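Local coordinates for protein phthiocerol synthesis polyketide synthase type I PpsC (Mycobacterium tuberculosis, PDB 7AHB) that probably selects acyl extender units and transfers them to the carrier protein of the polyketide synthase that helps build phthiocerol lipids, at residues Q110-I114 and G156-A161; A144-A150 and Q261-I267; Y193-S197 and I209-L215; L247-R252 and W290-R295; H312-S318 and Y340-L346. All blocks are in the same frame, centred on the assembly; numbering follows the deposited sequence.

Contact 1 of 5, residues Q110-I114 and G156-A161; sequences QLGLI and GLRVTA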
# COMPACT_ATOMS: atom_id res chain seq x y z
N GLN A 110 -7.75 -4.94 -6.42
CA GLN A 110 -6.29 -4.79 -6.47
C GLN A 110 -5.84 -4.05 -7.74
O GLN A 110 -4.95 -3.19 -7.69
CB GLN A 110 -5.63 -6.17 -6.38
CG GLN A 110 -5.72 -6.83 -4.99
CD GLN A 110 -4.58 -7.88 -4.75
OE1 GLN A 110 -3.56 -7.93 -5.49
NE2 GLN A 110 -4.74 -8.69 -3.69
N LEU A 111 -6.42 -4.41 -8.88
CA LEU A 111 -6.05 -3.76 -10.14
C LEU A 111 -6.42 -2.27 -10.11
O LEU A 111 -5.62 -1.42 -10.51
CB LEU A 111 -6.72 -4.46 -11.31
CG LEU A 111 -6.09 -5.79 -11.74
CD1 LEU A 111 -6.99 -6.58 -12.64
CD2 LEU A 111 -4.72 -5.47 -12.40
N GLY A 112 -7.65 -1.96 -9.68
CA GLY A 112 -8.04 -0.57 -9.54
C GLY A 112 -7.12 0.22 -8.62
O GLY A 112 -6.80 1.38 -8.89
N LEU A 113 -6.71 -0.38 -7.51
CA LEU A 113 -5.87 0.32 -6.55
C LEU A 113 -4.53 0.71 -7.18
O LEU A 113 -4.08 1.85 -7.04
CB LEU A 113 -5.65 -0.55 -5.33
CG LEU A 113 -4.65 -0.03 -4.31
CD1 LEU A 113 -5.08 1.35 -3.79
CD2 LEU A 113 -4.44 -1.03 -3.14
N ILE A 114 -3.89 -0.21 -7.88
CA ILE A 114 -2.58 0.15 -8.43
C ILE A 114 -2.73 1.21 -9.51
O ILE A 114 -1.87 2.08 -9.66
CB ILE A 114 -1.83 -1.10 -8.93
CG1 ILE A 114 -0.43 -0.69 -9.43
CG2 ILE A 114 -2.60 -1.81 -10.00
CD1 ILE A 114 0.56 -1.82 -9.54
N GLY A 156 3.70 -4.02 -13.45
CA GLY A 156 2.95 -3.88 -12.22
C GLY A 156 1.53 -4.41 -12.33
O GLY A 156 1.03 -5.07 -11.40
N LEU A 157 0.86 -4.10 -13.44
CA LEU A 157 -0.47 -4.66 -13.66
C LEU A 157 -0.41 -6.18 -13.73
O LEU A 157 -1.27 -6.88 -13.16
CB LEU A 157 -1.09 -4.09 -14.94
CG LEU A 157 -1.15 -2.59 -15.12
CD1 LEU A 157 -2.06 -2.23 -16.31
CD2 LEU A 157 -1.55 -1.88 -13.90
N ARG A 158 0.59 -6.71 -14.43
CA ARG A 158 0.73 -8.15 -14.59
C ARG A 158 0.85 -8.84 -13.25
O ARG A 158 0.12 -9.80 -12.97
CB ARG A 158 1.94 -8.46 -15.48
CG ARG A 158 2.31 -9.93 -15.56
CD ARG A 158 1.21 -10.74 -16.13
NE ARG A 158 1.55 -12.15 -16.25
CZ ARG A 158 0.68 -13.11 -16.59
NH1 ARG A 158 -0.58 -12.79 -16.84
NH2 ARG A 158 1.05 -14.38 -16.66
N VAL A 159 1.77 -8.37 -12.40
CA VAL A 159 1.91 -8.97 -11.07
C VAL A 159 0.59 -8.90 -10.33
O VAL A 159 0.17 -9.86 -9.67
CB VAL A 159 3.03 -8.28 -10.27
CG1 VAL A 159 3.03 -8.80 -8.85
CG2 VAL A 159 4.38 -8.47 -10.94
N THR A 160 -0.06 -7.73 -10.37
CA THR A 160 -1.32 -7.55 -9.67
C THR A 160 -2.39 -8.48 -10.20
O THR A 160 -3.11 -9.11 -9.42
CB THR A 160 -1.76 -6.10 -9.77
OG1 THR A 160 -0.71 -5.27 -9.27
CG2 THR A 160 -3.00 -5.84 -8.98
N ALA A 161 -2.46 -8.63 -11.53
CA ALA A 161 -3.46 -9.49 -12.15
C ALA A 161 -3.28 -10.95 -11.76
O ALA A 161 -4.25 -11.63 -11.41
CB ALA A 161 -3.39 -9.36 -13.67

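Contact 2 of 5, residues A144-A150 and Q261-I267; sequences AAVVAGA and QPPTIPI. With NA (sodium ion), chain O.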
# COMPACT_ATOMS: atom_id res chain seq x y z
N ALA A 144 5.11 0.61 -5.55
CA ALA A 144 6.40 1.18 -5.18
C ALA A 144 7.50 0.74 -6.14
O ALA A 144 8.33 1.55 -6.57
CB ALA A 144 6.76 0.79 -3.74
N ALA A 145 7.53 -0.54 -6.48
CA ALA A 145 8.52 -1.05 -7.40
C ALA A 145 8.38 -0.42 -8.78
O ALA A 145 9.38 -0.18 -9.46
CB ALA A 145 8.42 -2.58 -7.48
N VAL A 146 7.14 -0.15 -9.21
CA VAL A 146 6.93 0.54 -10.48
C VAL A 146 7.51 1.94 -10.41
O VAL A 146 8.32 2.35 -11.25
CB VAL A 146 5.44 0.57 -10.85
CG1 VAL A 146 5.20 1.46 -12.05
CG2 VAL A 146 4.93 -0.83 -11.13
N VAL A 147 7.14 2.68 -9.37
CA VAL A 147 7.57 4.08 -9.27
C VAL A 147 9.09 4.17 -9.08
O VAL A 147 9.73 5.10 -9.59
CB VAL A 147 6.79 4.75 -8.13
CG1 VAL A 147 7.30 6.16 -7.86
CG2 VAL A 147 5.30 4.79 -8.47
N ALA A 148 9.69 3.21 -8.39
CA ALA A 148 11.13 3.20 -8.22
C ALA A 148 11.87 2.75 -9.48
O ALA A 148 13.10 2.81 -9.50
CB ALA A 148 11.52 2.30 -7.06
N GLY A 149 11.18 2.31 -10.52
CA GLY A 149 11.79 1.89 -11.76
C GLY A 149 12.18 0.44 -11.84
O GLY A 149 12.75 0.02 -12.85
N ALA A 150 11.91 -0.35 -10.81
CA ALA A 150 12.22 -1.77 -10.89
C ALA A 150 11.25 -2.52 -11.80
O ALA A 150 11.59 -3.59 -12.32
CB ALA A 150 12.21 -2.37 -9.48
N GLN A 261 14.12 -4.78 -13.39
CA GLN A 261 15.37 -4.03 -13.50
C GLN A 261 15.74 -3.52 -12.12
O GLN A 261 14.89 -3.42 -11.23
CB GLN A 261 15.24 -2.85 -14.49
CG GLN A 261 15.08 -3.28 -15.93
CD GLN A 261 16.25 -4.10 -16.41
OE1 GLN A 261 17.38 -3.86 -16.01
NE2 GLN A 261 16.00 -5.05 -17.30
N PRO A 262 17.01 -3.20 -11.89
CA PRO A 262 17.38 -2.56 -10.63
C PRO A 262 16.63 -1.25 -10.47
O PRO A 262 16.49 -0.50 -11.45
CB PRO A 262 18.89 -2.32 -10.77
CG PRO A 262 19.35 -3.21 -11.86
CD PRO A 262 18.16 -3.46 -12.77
N PRO A 263 16.19 -0.92 -9.26
CA PRO A 263 15.52 0.37 -9.06
C PRO A 263 16.46 1.54 -9.26
O PRO A 263 17.68 1.46 -9.07
CB PRO A 263 15.03 0.30 -7.61
CG PRO A 263 15.91 -0.75 -6.95
CD PRO A 263 16.30 -1.71 -8.01
N THR A 264 15.87 2.67 -9.66
CA THR A 264 16.60 3.92 -9.78
C THR A 264 16.33 4.87 -8.63
O THR A 264 17.12 5.79 -8.40
CB THR A 264 16.27 4.62 -11.11
OG1 THR A 264 14.88 4.92 -11.19
CG2 THR A 264 16.63 3.75 -12.28
N ILE A 265 15.24 4.67 -7.90
CA ILE A 265 14.91 5.39 -6.67
C ILE A 265 15.11 4.39 -5.53
O ILE A 265 14.67 3.24 -5.67
CB ILE A 265 13.45 5.90 -6.67
CG1 ILE A 265 13.16 6.75 -7.87
CG2 ILE A 265 13.16 6.70 -5.40
CD1 ILE A 265 11.92 7.64 -7.74
N PRO A 266 15.72 4.75 -4.40
CA PRO A 266 15.77 3.83 -3.25
C PRO A 266 14.37 3.32 -2.96
O PRO A 266 13.41 4.09 -2.85
CB PRO A 266 16.30 4.71 -2.11
CG PRO A 266 17.22 5.67 -2.84
CD PRO A 266 16.44 6.00 -4.12
N ILE A 267 14.24 2.00 -2.84
CA ILE A 267 13.00 1.39 -2.38
C ILE A 267 13.32 0.58 -1.13
O ILE A 267 14.19 -0.30 -1.15
CB ILE A 267 12.34 0.51 -3.47
CG1 ILE A 267 11.29 -0.40 -2.84
CG2 ILE A 267 13.40 -0.29 -4.23
CD1 ILE A 267 10.30 -0.96 -3.87
NA NA O . 13.46 -5.66 -18.10
O HOH W 1 15.27 1.12 -13.21

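Contact 3 of 5, residues Y193-S197 and I209-L215; sequences YPEVS and ISGPPLL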
# COMPACT_ATOMS: atom_id res chain seq x y z
N TYR A 193 -2.70 -20.10 18.54
CA TYR A 193 -3.52 -19.99 17.33
C TYR A 193 -2.63 -20.27 16.13
O TYR A 193 -2.20 -19.34 15.43
CB TYR A 193 -4.17 -18.61 17.21
CG TYR A 193 -5.23 -18.37 18.26
CD1 TYR A 193 -4.89 -17.95 19.53
CD2 TYR A 193 -6.58 -18.56 17.97
CE1 TYR A 193 -5.87 -17.75 20.50
CE2 TYR A 193 -7.56 -18.36 18.94
CZ TYR A 193 -7.19 -17.94 20.20
OH TYR A 193 -8.15 -17.73 21.18
N PRO A 194 -2.33 -21.54 15.85
CA PRO A 194 -1.40 -21.86 14.77
C PRO A 194 -1.84 -21.38 13.39
O PRO A 194 -0.98 -21.20 12.52
CB PRO A 194 -1.32 -23.40 14.82
CG PRO A 194 -2.56 -23.82 15.54
CD PRO A 194 -2.81 -22.74 16.55
N GLU A 195 -3.13 -21.17 13.16
CA GLU A 195 -3.63 -20.72 11.87
C GLU A 195 -3.60 -19.20 11.72
O GLU A 195 -3.80 -18.70 10.61
CB GLU A 195 -5.07 -21.22 11.65
CG GLU A 195 -5.16 -22.75 11.64
CD GLU A 195 -6.57 -23.26 11.48
OE1 GLU A 195 -7.36 -22.66 10.74
OE2 GLU A 195 -6.91 -24.27 12.13
N VAL A 196 -3.34 -18.47 12.80
CA VAL A 196 -3.30 -17.01 12.77
C VAL A 196 -1.86 -16.56 12.81
O VAL A 196 -1.05 -17.13 13.57
CB VAL A 196 -4.08 -16.41 13.96
CG1 VAL A 196 -3.93 -14.91 14.00
CG2 VAL A 196 -5.56 -16.84 13.87
N SER A 197 -1.52 -15.55 11.99
CA SER A 197 -0.16 -15.02 11.90
C SER A 197 -0.10 -13.54 12.27
O SER A 197 -1.09 -12.82 12.22
CB SER A 197 0.40 -15.19 10.47
OG SER A 197 -0.36 -14.40 9.56
N ILE A 209 -3.04 -8.84 12.59
CA ILE A 209 -3.05 -10.29 12.55
C ILE A 209 -3.88 -10.73 11.34
O ILE A 209 -4.77 -10.02 10.85
CB ILE A 209 -3.60 -10.91 13.85
CG1 ILE A 209 -5.01 -10.39 14.15
CG2 ILE A 209 -2.65 -10.65 14.99
CD1 ILE A 209 -5.70 -11.13 15.36
N SER A 210 -3.60 -11.94 10.88
CA SER A 210 -4.21 -12.43 9.67
C SER A 210 -4.55 -13.90 9.85
O SER A 210 -3.78 -14.64 10.46
CB SER A 210 -3.26 -12.24 8.45
OG SER A 210 -3.85 -12.79 7.30
N GLY A 211 -5.71 -14.32 9.33
CA GLY A 211 -6.08 -15.70 9.40
C GLY A 211 -7.57 -15.93 9.18
O GLY A 211 -8.30 -15.05 8.71
N PRO A 212 -8.03 -17.13 9.49
CA PRO A 212 -9.46 -17.47 9.25
C PRO A 212 -10.39 -16.53 9.99
O PRO A 212 -10.13 -16.16 11.15
CB PRO A 212 -9.58 -18.90 9.78
CG PRO A 212 -8.17 -19.45 9.75
CD PRO A 212 -7.25 -18.26 10.00
N PRO A 213 -11.52 -16.14 9.37
CA PRO A 213 -12.31 -15.03 9.95
C PRO A 213 -12.92 -15.34 11.30
O PRO A 213 -13.03 -14.43 12.12
CB PRO A 213 -13.40 -14.78 8.89
CG PRO A 213 -13.43 -16.04 8.05
CD PRO A 213 -12.00 -16.53 8.03
N LEU A 214 -13.33 -16.59 11.55
CA LEU A 214 -13.87 -16.93 12.86
C LEU A 214 -12.83 -16.73 13.95
O LEU A 214 -13.15 -16.32 15.07
CB LEU A 214 -14.37 -18.37 12.88
CG LEU A 214 -15.66 -18.68 12.12
CD1 LEU A 214 -16.11 -20.13 12.28
CD2 LEU A 214 -16.78 -17.73 12.56
N LEU A 215 -11.57 -17.04 13.64
CA LEU A 215 -10.50 -16.92 14.63
C LEU A 215 -10.05 -15.48 14.81
O LEU A 215 -9.71 -15.07 15.92
CB LEU A 215 -9.32 -17.81 14.22
CG LEU A 215 -9.65 -19.30 14.11
CD1 LEU A 215 -8.52 -20.06 13.53
CD2 LEU A 215 -10.02 -19.88 15.51

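Contact 4 of 5, residues L247-R252 and W290-R295; sequences LQPAMR and WATNMR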
# COMPACT_ATOMS: atom_id res chain seq x y z
N LEU A 247 -0.23 -20.64 -2.73
CA LEU A 247 -0.26 -19.85 -3.96
C LEU A 247 1.12 -19.58 -4.54
O LEU A 247 1.22 -19.14 -5.69
CB LEU A 247 -0.98 -18.51 -3.73
CG LEU A 247 -2.42 -18.58 -3.21
CD1 LEU A 247 -2.98 -17.18 -3.14
CD2 LEU A 247 -3.25 -19.48 -4.12
N GLN A 248 2.17 -19.83 -3.80
CA GLN A 248 3.50 -19.40 -4.24
C GLN A 248 3.97 -20.15 -5.47
O GLN A 248 4.53 -19.51 -6.38
CB GLN A 248 4.49 -19.55 -3.09
CG GLN A 248 4.22 -18.61 -1.92
CD GLN A 248 5.26 -18.73 -0.82
OE1 GLN A 248 5.53 -19.83 -0.31
NE2 GLN A 248 5.85 -17.60 -0.44
N PRO A 249 3.74 -21.46 -5.59
CA PRO A 249 4.19 -22.14 -6.82
C PRO A 249 3.53 -21.59 -8.07
O PRO A 249 4.20 -21.41 -9.10
CB PRO A 249 3.81 -23.60 -6.58
CG PRO A 249 3.75 -23.73 -5.04
CD PRO A 249 3.22 -22.40 -4.58
N ALA A 250 2.24 -21.29 -8.01
CA ALA A 250 1.56 -20.74 -9.18
C ALA A 250 2.07 -19.34 -9.48
O ALA A 250 2.23 -18.99 -10.65
CB ALA A 250 0.05 -20.71 -8.97
N MET A 251 2.35 -18.55 -8.44
CA MET A 251 2.98 -17.24 -8.64
C MET A 251 4.29 -17.37 -9.41
O MET A 251 4.52 -16.65 -10.39
CB MET A 251 3.24 -16.55 -7.30
CG MET A 251 2.03 -15.96 -6.67
SD MET A 251 1.57 -14.39 -7.38
CE MET A 251 2.82 -13.32 -6.71
N ARG A 252 5.17 -18.26 -8.97
CA ARG A 252 6.48 -18.40 -9.61
C ARG A 252 6.34 -18.92 -11.03
O ARG A 252 7.11 -18.51 -11.91
CB ARG A 252 7.37 -19.30 -8.76
CG ARG A 252 7.79 -18.58 -7.48
CD ARG A 252 8.31 -19.45 -6.38
NE ARG A 252 8.55 -18.58 -5.21
CZ ARG A 252 8.46 -18.95 -3.92
NH1 ARG A 252 8.12 -20.21 -3.61
NH2 ARG A 252 8.70 -18.06 -2.95
N TRP A 290 7.70 -11.46 -5.45
CA TRP A 290 6.26 -11.24 -5.26
C TRP A 290 5.59 -12.41 -4.55
O TRP A 290 4.67 -12.21 -3.76
CB TRP A 290 5.64 -10.92 -6.62
CG TRP A 290 6.27 -9.69 -7.20
CD1 TRP A 290 6.98 -9.60 -8.37
CD2 TRP A 290 6.33 -8.39 -6.59
NE1 TRP A 290 7.45 -8.31 -8.54
CE2 TRP A 290 7.08 -7.56 -7.46
CE3 TRP A 290 5.82 -7.84 -5.40
CZ2 TRP A 290 7.33 -6.22 -7.18
CZ3 TRP A 290 6.07 -6.52 -5.12
CH2 TRP A 290 6.82 -5.71 -6.02
N ALA A 291 6.02 -13.64 -4.82
CA ALA A 291 5.52 -14.78 -4.04
C ALA A 291 5.90 -14.64 -2.57
O ALA A 291 5.12 -15.02 -1.68
CB ALA A 291 6.06 -16.08 -4.62
N THR A 292 7.10 -14.11 -2.30
CA THR A 292 7.55 -13.91 -0.94
C THR A 292 6.83 -12.75 -0.28
O THR A 292 6.46 -12.84 0.90
CB THR A 292 9.07 -13.70 -0.92
OG1 THR A 292 9.70 -14.86 -1.45
CG2 THR A 292 9.53 -13.43 0.49
N ASN A 293 6.64 -11.65 -1.02
CA ASN A 293 5.97 -10.47 -0.47
C ASN A 293 4.54 -10.78 0.02
O ASN A 293 4.09 -10.24 1.03
CB ASN A 293 5.94 -9.37 -1.53
CG ASN A 293 4.96 -8.26 -1.22
OD1 ASN A 293 3.84 -8.20 -1.79
ND2 ASN A 293 5.36 -7.36 -0.31
N MET A 294 3.81 -11.63 -0.68
CA MET A 294 2.43 -11.89 -0.26
C MET A 294 2.34 -12.82 0.95
O MET A 294 1.30 -12.86 1.60
CB MET A 294 1.61 -12.50 -1.40
CG MET A 294 2.01 -13.90 -1.77
SD MET A 294 1.34 -14.44 -3.38
CE MET A 294 -0.40 -14.45 -3.09
N ARG A 295 3.43 -13.53 1.27
CA ARG A 295 3.46 -14.48 2.38
C ARG A 295 4.12 -13.91 3.62
O ARG A 295 3.62 -14.14 4.72
CB ARG A 295 4.20 -15.75 1.96
CG ARG A 295 4.60 -16.66 3.10
CD ARG A 295 3.38 -17.27 3.77
NE ARG A 295 3.71 -18.12 4.93
CZ ARG A 295 3.78 -17.68 6.19
NH1 ARG A 295 3.57 -16.39 6.50
NH2 ARG A 295 4.07 -18.53 7.16
O HOH W 2 9.19 -17.36 0.17

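Contact 5 of 5, residues H312-S318 and Y340-L346; sequences HTFIEIS and YLSIGTL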
# COMPACT_ATOMS: atom_id res chain seq x y z
N HIS A 312 11.97 13.56 5.86
CA HIS A 312 11.08 14.22 6.80
C HIS A 312 9.66 14.39 6.30
O HIS A 312 8.78 14.69 7.11
CB HIS A 312 11.64 15.59 7.18
CG HIS A 312 12.88 15.51 7.99
ND1 HIS A 312 14.11 15.23 7.43
CD2 HIS A 312 13.09 15.64 9.32
CE1 HIS A 312 15.03 15.20 8.38
NE2 HIS A 312 14.44 15.44 9.53
N THR A 313 9.40 14.21 5.01
CA THR A 313 8.04 14.30 4.48
C THR A 313 7.61 12.94 3.98
O THR A 313 8.26 12.37 3.09
CB THR A 313 7.94 15.34 3.36
OG1 THR A 313 8.24 16.63 3.90
CG2 THR A 313 6.53 15.35 2.77
N PHE A 314 6.53 12.42 4.55
CA PHE A 314 5.92 11.16 4.14
C PHE A 314 4.54 11.45 3.55
O PHE A 314 3.72 12.11 4.19
CB PHE A 314 5.80 10.21 5.33
CG PHE A 314 7.14 9.71 5.83
CD1 PHE A 314 7.98 10.55 6.54
CD2 PHE A 314 7.55 8.42 5.57
CE1 PHE A 314 9.20 10.10 6.99
CE2 PHE A 314 8.78 7.97 6.02
CZ PHE A 314 9.60 8.83 6.73
N ILE A 315 4.31 10.96 2.34
CA ILE A 315 3.05 11.18 1.62
C ILE A 315 2.48 9.81 1.28
O ILE A 315 3.06 9.07 0.48
CB ILE A 315 3.26 12.01 0.34
CG1 ILE A 315 3.90 13.33 0.67
CG2 ILE A 315 1.91 12.23 -0.41
CD1 ILE A 315 4.31 14.15 -0.54
N GLU A 316 1.33 9.49 1.87
CA GLU A 316 0.63 8.26 1.52
C GLU A 316 -0.09 8.47 0.19
O GLU A 316 -0.90 9.40 0.05
CB GLU A 316 -0.35 7.86 2.62
CG GLU A 316 -1.13 6.61 2.28
CD GLU A 316 -2.12 6.25 3.38
OE1 GLU A 316 -1.87 6.65 4.54
OE2 GLU A 316 -3.16 5.59 3.07
N ILE A 317 0.18 7.58 -0.76
CA ILE A 317 -0.37 7.69 -2.10
C ILE A 317 -1.58 6.77 -2.16
O ILE A 317 -1.47 5.59 -2.53
CB ILE A 317 0.67 7.29 -3.16
CG1 ILE A 317 1.94 8.12 -2.99
CG2 ILE A 317 0.08 7.51 -4.58
CD1 ILE A 317 1.78 9.60 -3.21
N SER A 318 -2.74 7.26 -1.73
CA SER A 318 -3.92 6.42 -1.61
C SER A 318 -5.16 7.27 -1.84
O SER A 318 -5.10 8.51 -1.89
CB SER A 318 -4.00 5.72 -0.23
OG SER A 318 -4.19 6.68 0.79
N TYR A 340 8.73 16.88 11.10
CA TYR A 340 8.21 15.91 10.15
C TYR A 340 6.79 16.25 9.72
O TYR A 340 6.09 17.01 10.38
CB TYR A 340 8.23 14.49 10.75
CG TYR A 340 9.62 13.92 10.91
CD1 TYR A 340 10.45 14.35 11.94
CD2 TYR A 340 10.11 12.95 10.04
CE1 TYR A 340 11.71 13.83 12.09
CE2 TYR A 340 11.38 12.41 10.19
CZ TYR A 340 12.18 12.86 11.21
OH TYR A 340 13.45 12.35 11.37
N LEU A 341 6.38 15.64 8.61
CA LEU A 341 5.08 15.86 8.00
C LEU A 341 4.63 14.51 7.48
O LEU A 341 5.36 13.86 6.72
CB LEU A 341 5.18 16.88 6.87
CG LEU A 341 3.89 17.36 6.19
CD1 LEU A 341 3.09 18.22 7.14
CD2 LEU A 341 4.24 18.10 4.91
N SER A 342 3.45 14.06 7.91
CA SER A 342 2.86 12.81 7.43
C SER A 342 1.46 13.11 6.91
O SER A 342 0.56 13.39 7.71
CB SER A 342 2.81 11.76 8.53
OG SER A 342 2.27 10.54 8.05
N ILE A 343 1.28 13.03 5.60
CA ILE A 343 0.03 13.42 4.95
C ILE A 343 -0.38 12.39 3.92
O ILE A 343 0.38 11.51 3.52
CB ILE A 343 0.13 14.81 4.28
CG1 ILE A 343 1.24 14.83 3.23
CG2 ILE A 343 0.39 15.89 5.32
CD1 ILE A 343 1.02 15.90 2.15
N GLY A 344 -1.63 12.52 3.45
CA GLY A 344 -2.14 11.68 2.40
C GLY A 344 -2.31 12.43 1.09
O GLY A 344 -1.87 13.57 0.93
N THR A 345 -2.98 11.76 0.15
CA THR A 345 -3.24 12.31 -1.18
C THR A 345 -4.71 12.67 -1.35
O THR A 345 -5.04 13.85 -1.48
CB THR A 345 -2.80 11.30 -2.26
OG1 THR A 345 -1.40 11.02 -2.09
CG2 THR A 345 -3.01 11.86 -3.65
N LEU A 346 -5.59 11.68 -1.27
CA LEU A 346 -7.03 11.90 -1.28
C LEU A 346 -7.65 11.36 0.01
O LEU A 346 -7.03 10.59 0.75
CB LEU A 346 -7.68 11.20 -2.48
CG LEU A 346 -7.10 11.44 -3.87
CD1 LEU A 346 -7.87 10.59 -4.87
CD2 LEU A 346 -7.18 12.88 -4.23
O HOH W 3 -4.60 9.58 1.20

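Contact 1 of 5, residues Q110-I114 and G156-A161
Two antiparallel helices of the acyltransferase domain pack here, 110-114 from helix 106-126 and 156-161 from helix 153-167. Their segment axes approach to 9.4 Å with 156° between their directions, and Thr-160 is the residue that fills the seam between Gln-110, Leu-111 and Ile-114. Its two branches do different work. The methyl CG2 lies anti to its own backbone N and reaches the opposite backbone, 3.5 Å from Gln-110 O, with Leu-111 CD2 at 3.8 Å beside it. The hydroxyl turns back along its own helix, and Thr-160 OG1 donates to Gly-156 O at 2.8 Å. That carbonyl also accepts Thr-160 N, the two donors arriving from opposite faces of its plane. Ile-114 stretches CD1 over this polar spot, 3.7 Å from Thr-160 OG1, while its other branch, CG2, meets Leu-157 CD2 at 4.0 Å. Glycine suits position 156, since a side chain there would crowd Ile-114 CD1. Leu-111 sends CD2 across to Leu-157 O and the Ala-161 methyl, and Phe-85 of helix 72-89 packs against both leucines. Gln-110 lays its CB on the threonine methyl, and its OE1 accepts a hydrogen bond from Arg-163, at the more open end. No hydrogen bond crosses between the segments, which meet by van der Waals packing of closely fitted side chains; threonine serves as a branched apolar residue whose buried hydroxyl is paid for within its own helix.

Contact 2 of 5, residues A144-A150 and Q261-I267
Ala-148 O, at the C-terminal end of helix 141-147, receives two backbone N-H groups from the loop 261-267. Thr-264 N comes almost straight down the C=O direction at 2.8 Å, whereas Ile-265 N reaches Ala-148 O from a tilted direction at 3.3 Å. Gln-261 N gives a nearly straight bond to Ala-150 O at 3.0 Å. Between these direct bonds one water donates to Gly-149 O at 2.8 Å and to Pro-262 O at 2.7 Å, bridging two acceptors. Gly-149, the first residue to leave helical angles, has positive phi in a Schellman motif; that and the nearby Thr-264 OG1 leave no place for a side chain. Pro-262 and Pro-263, lacking N-H groups, leave none to satisfy in this loop. The small Ala-148 methyl lets the loop lie close, with CB 4.1 Å from Ile-267 CB, and Ile-267 reaches CD1 to 4.0 Å from Ala-144 CB. At the exposed end, Gln-261 shares a sodium site with Thr-259. Helix 141-147 follows what is probably the nucleophile elbow; the loop, coming after helix 248-254, crosses the C-terminal end of 141-147 before entering outermost strand 267-269, whose neighbour 133-136 packs Val-134 on Ala-144, Ala-148 and Ile-267.

Contact 3 of 5, residues Y193-S197 and I209-L215
Glu-195 lies across Pro-212 at about a right angle, where strand 207-211 gives way to helix 213-225. Its CB sits 4.0 Å from both Pro-212 CD and Pro-212 CG and also touches Leu-215 CD1; CG and CD then carry the extended chain onward, and at the tip OE1 comes 3.5 Å from Pro-212 CG and 4.0 Å from Leu-215 CD1. OE1 thus rests on carbon; the residue is exposed, where solvent can probably share the charge. Next in the chain, Val-196 divides its branches: CG1 meets Ile-209 CB and CG2 meets Leu-215 CB at 3.9 Å. The Tyr-193 ring offers its edge to Leu-215 CD2, while its hydroxyl bonds Glu-218. A type I turn from Tyr-193 to Val-196 leads into the antiparallel sheet of the ferredoxin-like small subdomain, where Ser-197 and Ser-210 form a hydrogen-bonded pair: Ser-197 N to Ser-210 O is 2.9 Å, and Ser-210 N to Ser-197 O is 3.0 Å. Their hydroxyls bond His-240 O and Pro-239 O respectively. Gly-211 has backbone angles that call for glycine, and Pro-212 takes the N-cap position. The chemistry is divided: backbone bonds fix the strand edge, and apolar branches seat the turn on the helix's first turn.

Contact 4 of 5, residues L247-R252 and W290-R295
This is an antiparallel helix-helix contact in the acyltransferase domain, partly buried, in which 248-252 of helix 248-254 packs on 290-295 of helix 287-295. The segment axes come within 9.3 Å and their directions differ by 149°. Alanine at 291 permits this closeness, because its methyl lies beneath three side chains of the other helix. Met-251 CB approaches Ala-291 CB to 3.9 Å, the aliphatic part of Gln-248 lies alongside, and the Arg-252 guanidinium sets one face over the methyl, with NE 3.6 Å from Ala-291 CB. Deeper in, flexible, unbranched methionines suit the place: bending at chi2 and chi3 folds Met-251 so that CE reaches Trp-290 CB at 3.7 Å, while its CG touches Met-294 SD at 3.7 Å. Met-294 in turn carries CE to Leu-247 CD1, 3.8 Å away. Trp-290 turns its indole elsewhere, onto Val-159 and Val-142. On the Thr-292 side the contact becomes polar: one water accepts from Arg-252 NH2, donates to Thr-292 OG1 and takes a weak bond from Gln-248 NE2. Thr-292 OG1 also bonds Glu-288 O, while Arg-295 makes a salt bridge with Asp-245. The buried Arg-252 NE has no polar partner. The one direct hydrogen bond between the segments runs from Gln-248 NE2 to Ala-291 O at 3.0 Å, straight at the hydrogen (179°) and in the amide plane, yet arriving from well above the carbonyl plane.

Contact 5 of 5, residues H312-S318 and Y340-L346
Strands 313-316 and 341-343 run parallel, their segment axes 4.8 Å apart and 6° from alignment, Phe-314 and Ile-343 each using both N and O in the regular bonding. Leu-341 N binds His-312 O, Phe-314 N binds Leu-341 O at 2.9 Å, Ile-343 N binds Phe-314 O, and Glu-316 N binds Ile-343 O at 2.8 Å. Past the strands, Thr-345 OG1 donates to Glu-316 O, 2.7 Å away, and also bonds Trp-124 NE1; with chi1 at -58° the hydroxyl lies beside its own N, facing the other segment. Leu-346 N to Ser-318 O continues the pairing, and a water joins Ser-318 OG, Thr-345 N and Leu-346 O. On one face Ile-315 and Ile-343 lie side by side, CG1 to CG1 4.0 Å, as beta-branched residues suit a strand. His-312 CD2 sits over one face of the Tyr-340 ring, 3.5 Å from Tyr-340 CZ, the planes inclined at 34°. Glu-316 OE2 accepts Ser-318 OG at 2.7 Å, and the carboxylate takes N-H groups of Leu-322 and Leu-323. The pair closes a beta-alpha-beta unit through helix 324-334, which covers Phe-314 and Ser-342; helix 106-126 brings Trp-124 to Ile-315 on the other face, strand 49-53 flanks 313-316, and 341-343 is outermost.

Contacts 1 and 5 are buried, whereas contacts 2, 3 and 4 are partly buried and carry more polar or exposed residues at their margins. Contacts 2 and 5 both serve the parallel sheet, at its two outermost strands: one is a loop held on a helix end, the other a true strand pair. Contact 3 belongs to the antiparallel sheet, its centre about 33 Å from that of contact 2. The helix pairs differ: contact 1 has no hydrogen bond between its segments, while contact 4 adds a hydrogen bond from a side-chain amide to a backbone carbonyl, and a bridging water. Trp-290 of contact 4 joins three contacts, touching Val-159 of contact 1 and Ala-145 of contact 2.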